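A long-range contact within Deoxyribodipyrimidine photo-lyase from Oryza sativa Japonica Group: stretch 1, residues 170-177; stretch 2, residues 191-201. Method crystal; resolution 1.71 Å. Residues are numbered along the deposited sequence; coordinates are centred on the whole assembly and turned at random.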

# COMPACT_ATOMS: atom_id res chain seq x y z
N ASN A 170 -0.60 4.06 -9.47
CA ASN A 170 0.22 5.26 -9.51
C ASN A 170 -0.36 6.27 -10.50
O ASN A 170 -0.95 5.88 -11.50
CB ASN A 170 1.65 4.91 -9.92
CG ASN A 170 2.35 4.05 -8.88
OD1 ASN A 170 2.47 4.44 -7.72
ND2 ASN A 170 2.79 2.86 -9.29
N VAL A 171 -0.19 7.57 -10.21
CA VAL A 171 -0.61 8.61 -11.14
C VAL A 171 0.21 8.51 -12.41
O VAL A 171 -0.33 8.52 -13.51
CB VAL A 171 -0.43 10.04 -10.55
CG1 VAL A 171 -0.90 11.09 -11.55
CG2 VAL A 171 -1.23 10.17 -9.25
N VAL A 172 1.53 8.44 -12.25
CA VAL A 172 2.41 8.26 -13.39
C VAL A 172 2.83 6.79 -13.40
O VAL A 172 3.34 6.28 -12.40
CB VAL A 172 3.67 9.16 -13.29
CG1 VAL A 172 4.55 9.01 -14.52
CG2 VAL A 172 3.27 10.64 -13.12
N PRO A 173 2.59 6.09 -14.51
CA PRO A 173 2.93 4.66 -14.56
C PRO A 173 4.35 4.39 -14.10
O PRO A 173 5.26 5.13 -14.48
CB PRO A 173 2.76 4.32 -16.04
CG PRO A 173 1.73 5.30 -16.52
CD PRO A 173 1.94 6.56 -15.75
N VAL A 174 4.53 3.35 -13.29
CA VAL A 174 5.83 3.07 -12.68
C VAL A 174 6.97 2.91 -13.71
O VAL A 174 8.10 3.36 -13.47
CB VAL A 174 5.76 1.82 -11.78
CG1 VAL A 174 5.41 0.56 -12.61
CG2 VAL A 174 7.08 1.63 -11.04
N TRP A 175 6.69 2.27 -14.85
CA TRP A 175 7.74 2.03 -15.85
C TRP A 175 8.00 3.28 -16.71
O TRP A 175 9.00 3.35 -17.43
CB TRP A 175 7.37 0.82 -16.73
CG TRP A 175 5.92 0.73 -16.99
CD1 TRP A 175 5.17 1.57 -17.78
CD2 TRP A 175 5.00 -0.22 -16.44
NE1 TRP A 175 3.85 1.19 -17.76
CE2 TRP A 175 3.72 0.10 -16.94
CE3 TRP A 175 5.14 -1.30 -15.57
CZ2 TRP A 175 2.59 -0.63 -16.60
CZ3 TRP A 175 4.02 -2.03 -15.24
CH2 TRP A 175 2.76 -1.70 -15.76
N THR A 176 7.11 4.26 -16.60
CA THR A 176 7.23 5.50 -17.35
C THR A 176 7.84 6.62 -16.50
O THR A 176 8.60 7.45 -17.00
CB THR A 176 5.86 5.96 -17.85
OG1 THR A 176 5.33 4.96 -18.73
CG2 THR A 176 5.96 7.28 -18.58
N ALA A 177 7.54 6.63 -15.20
CA ALA A 177 7.98 7.74 -14.34
C ALA A 177 9.49 7.90 -14.40
O ALA A 177 10.02 9.00 -14.54
CB ALA A 177 7.53 7.51 -12.89
N LYS A 191 11.63 14.18 -12.52
CA LYS A 191 11.09 13.44 -13.66
C LYS A 191 9.57 13.47 -13.76
O LYS A 191 9.03 13.73 -14.83
CB LYS A 191 11.63 12.00 -13.66
CG LYS A 191 13.11 11.96 -13.96
CD LYS A 191 13.63 10.57 -14.27
CE LYS A 191 15.14 10.59 -14.29
NZ LYS A 191 15.72 9.24 -14.41
N VAL A 192 8.88 13.24 -12.65
CA VAL A 192 7.42 13.17 -12.71
C VAL A 192 6.73 14.54 -12.89
O VAL A 192 5.67 14.62 -13.49
CB VAL A 192 6.81 12.38 -11.51
CG1 VAL A 192 7.29 10.93 -11.55
CG2 VAL A 192 7.17 13.02 -10.18
N SER A 193 7.33 15.60 -12.36
CA SER A 193 6.70 16.91 -12.48
C SER A 193 6.55 17.30 -13.95
O SER A 193 5.60 17.99 -14.33
CB SER A 193 7.46 17.97 -11.69
OG SER A 193 8.78 18.12 -12.19
N LYS A 194 7.48 16.83 -14.78
CA LYS A 194 7.44 17.10 -16.22
C LYS A 194 6.24 16.49 -16.95
O LYS A 194 5.80 17.02 -17.98
CB LYS A 194 8.72 16.59 -16.88
CG LYS A 194 9.96 17.38 -16.52
CD LYS A 194 11.18 16.74 -17.15
CE LYS A 194 12.45 17.49 -16.81
NZ LYS A 194 13.62 16.82 -17.43
N VAL A 195 5.73 15.38 -16.44
CA VAL A 195 4.64 14.68 -17.09
C VAL A 195 3.39 14.65 -16.22
O VAL A 195 2.42 13.95 -16.53
CB VAL A 195 5.03 13.22 -17.45
CG1 VAL A 195 6.17 13.20 -18.45
CG2 VAL A 195 5.42 12.45 -16.20
N MET A 196 3.40 15.40 -15.13
CA MET A 196 2.29 15.37 -14.20
C MET A 196 1.00 15.83 -14.87
O MET A 196 -0.04 15.22 -14.68
CB MET A 196 2.57 16.19 -12.94
CG MET A 196 1.58 15.95 -11.81
SD MET A 196 1.55 14.25 -11.15
CE MET A 196 3.28 13.96 -10.80
N ASP A 197 1.08 16.90 -15.67
CA ASP A 197 -0.11 17.41 -16.35
C ASP A 197 -0.71 16.38 -17.32
O ASP A 197 -1.92 16.34 -17.54
CB ASP A 197 0.19 18.73 -17.06
CG ASP A 197 0.38 19.89 -16.10
OD1 ASP A 197 -0.06 19.78 -14.93
OD2 ASP A 197 0.97 20.92 -16.52
N GLU A 198 0.14 15.53 -17.88
CA GLU A 198 -0.31 14.49 -18.79
C GLU A 198 -1.04 13.33 -18.11
O GLU A 198 -1.89 12.68 -18.74
CB GLU A 198 0.88 13.96 -19.60
CG GLU A 198 0.54 12.81 -20.54
CD GLU A 198 1.68 12.45 -21.47
OE1 GLU A 198 2.81 12.96 -21.28
OE2 GLU A 198 1.46 11.64 -22.40
N TYR A 199 -0.72 13.05 -16.85
CA TYR A 199 -1.28 11.88 -16.16
C TYR A 199 -2.27 12.17 -15.04
O TYR A 199 -3.14 11.33 -14.73
CB TYR A 199 -0.14 11.00 -15.62
CG TYR A 199 0.66 10.37 -16.73
CD1 TYR A 199 0.17 9.27 -17.40
CD2 TYR A 199 1.88 10.89 -17.11
CE1 TYR A 199 0.87 8.70 -18.42
CE2 TYR A 199 2.61 10.32 -18.14
CZ TYR A 199 2.09 9.21 -18.79
OH TYR A 199 2.78 8.61 -19.81
N LEU A 200 -2.17 13.35 -14.44
CA LEU A 200 -3.11 13.74 -13.40
C LEU A 200 -4.38 14.33 -14.03
O LEU A 200 -4.57 15.54 -14.06
CB LEU A 200 -2.49 14.71 -12.41
CG LEU A 200 -3.36 15.06 -11.21
CD1 LEU A 200 -3.90 13.81 -10.53
CD2 LEU A 200 -2.55 15.89 -10.21
N VAL A 201 -5.22 13.43 -14.52
CA VAL A 201 -6.40 13.76 -15.31
C VAL A 201 -7.60 13.02 -14.74
O VAL A 201 -7.46 12.10 -13.94
CB VAL A 201 -6.21 13.35 -16.79
CG1 VAL A 201 -4.96 13.99 -17.34
CG2 VAL A 201 -6.11 11.84 -16.93

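At the centre of this contact lies Val-172, whose two methyl groups share the neighbours Val-192, Val-195 and Tyr-199. With chi1 in the t well, its CG1 packs 3.9 Å from CG2 of Val-195 and 4.2 Å from CD2 of Tyr-199, and its CG2 sits 4.3 Å from CB of Val-192 and 4.1 Å from CE of Met-196. Valine suits this place because its two methyls branch from CB, close to the backbone, giving a compact apolar side chain able to touch several neighbours at once. Met-196 does the reverse: its CA-to-CB bond points sideways, but the flexible chain brings its end nearer, and its SD lies 4.0 Å from CG1 of Val-171.

That same CG1 packs 4.1 Å from CB of Tyr-199 and 4.0 Å from CB of Leu-200, where helical phi/psi ends.

Tyr-199, with the largest area covered of any residue here, points toward stretch 1. Its broad ring offers a face to Pro-173, whose CD is 3.9 Å from the ring centroid and 24° off the normal, a CH-pi contact well suited to the slightly polarised CH groups next to a proline nitrogen. The O of Pro-173 accepts hydrogen bonds from N of Thr-176 (2.9 Å) and N of Ala-177 (2.8 Å), tying back the following turn.

Farther along, CB of Ala-177 meets CG1 of Val-192 at 3.7 Å; the small side chain fits where the two CA atoms are 5.7 Å apart. Val-171, Val-172, Pro-173, Ala-177, Val-192 and Tyr-199 are buried, and the stretches cover 447 Å² between them, both sides summed.

At the partly exposed edge, the tyrosine OH reaches CG2 of Thr-176 at 3.7 Å, and CB of Lys-191 lies 3.5 Å from O of Ala-177, while the extended lysine chain leads its amine away. No hydrogen bond crosses between the stretches; packing alone joins them directly.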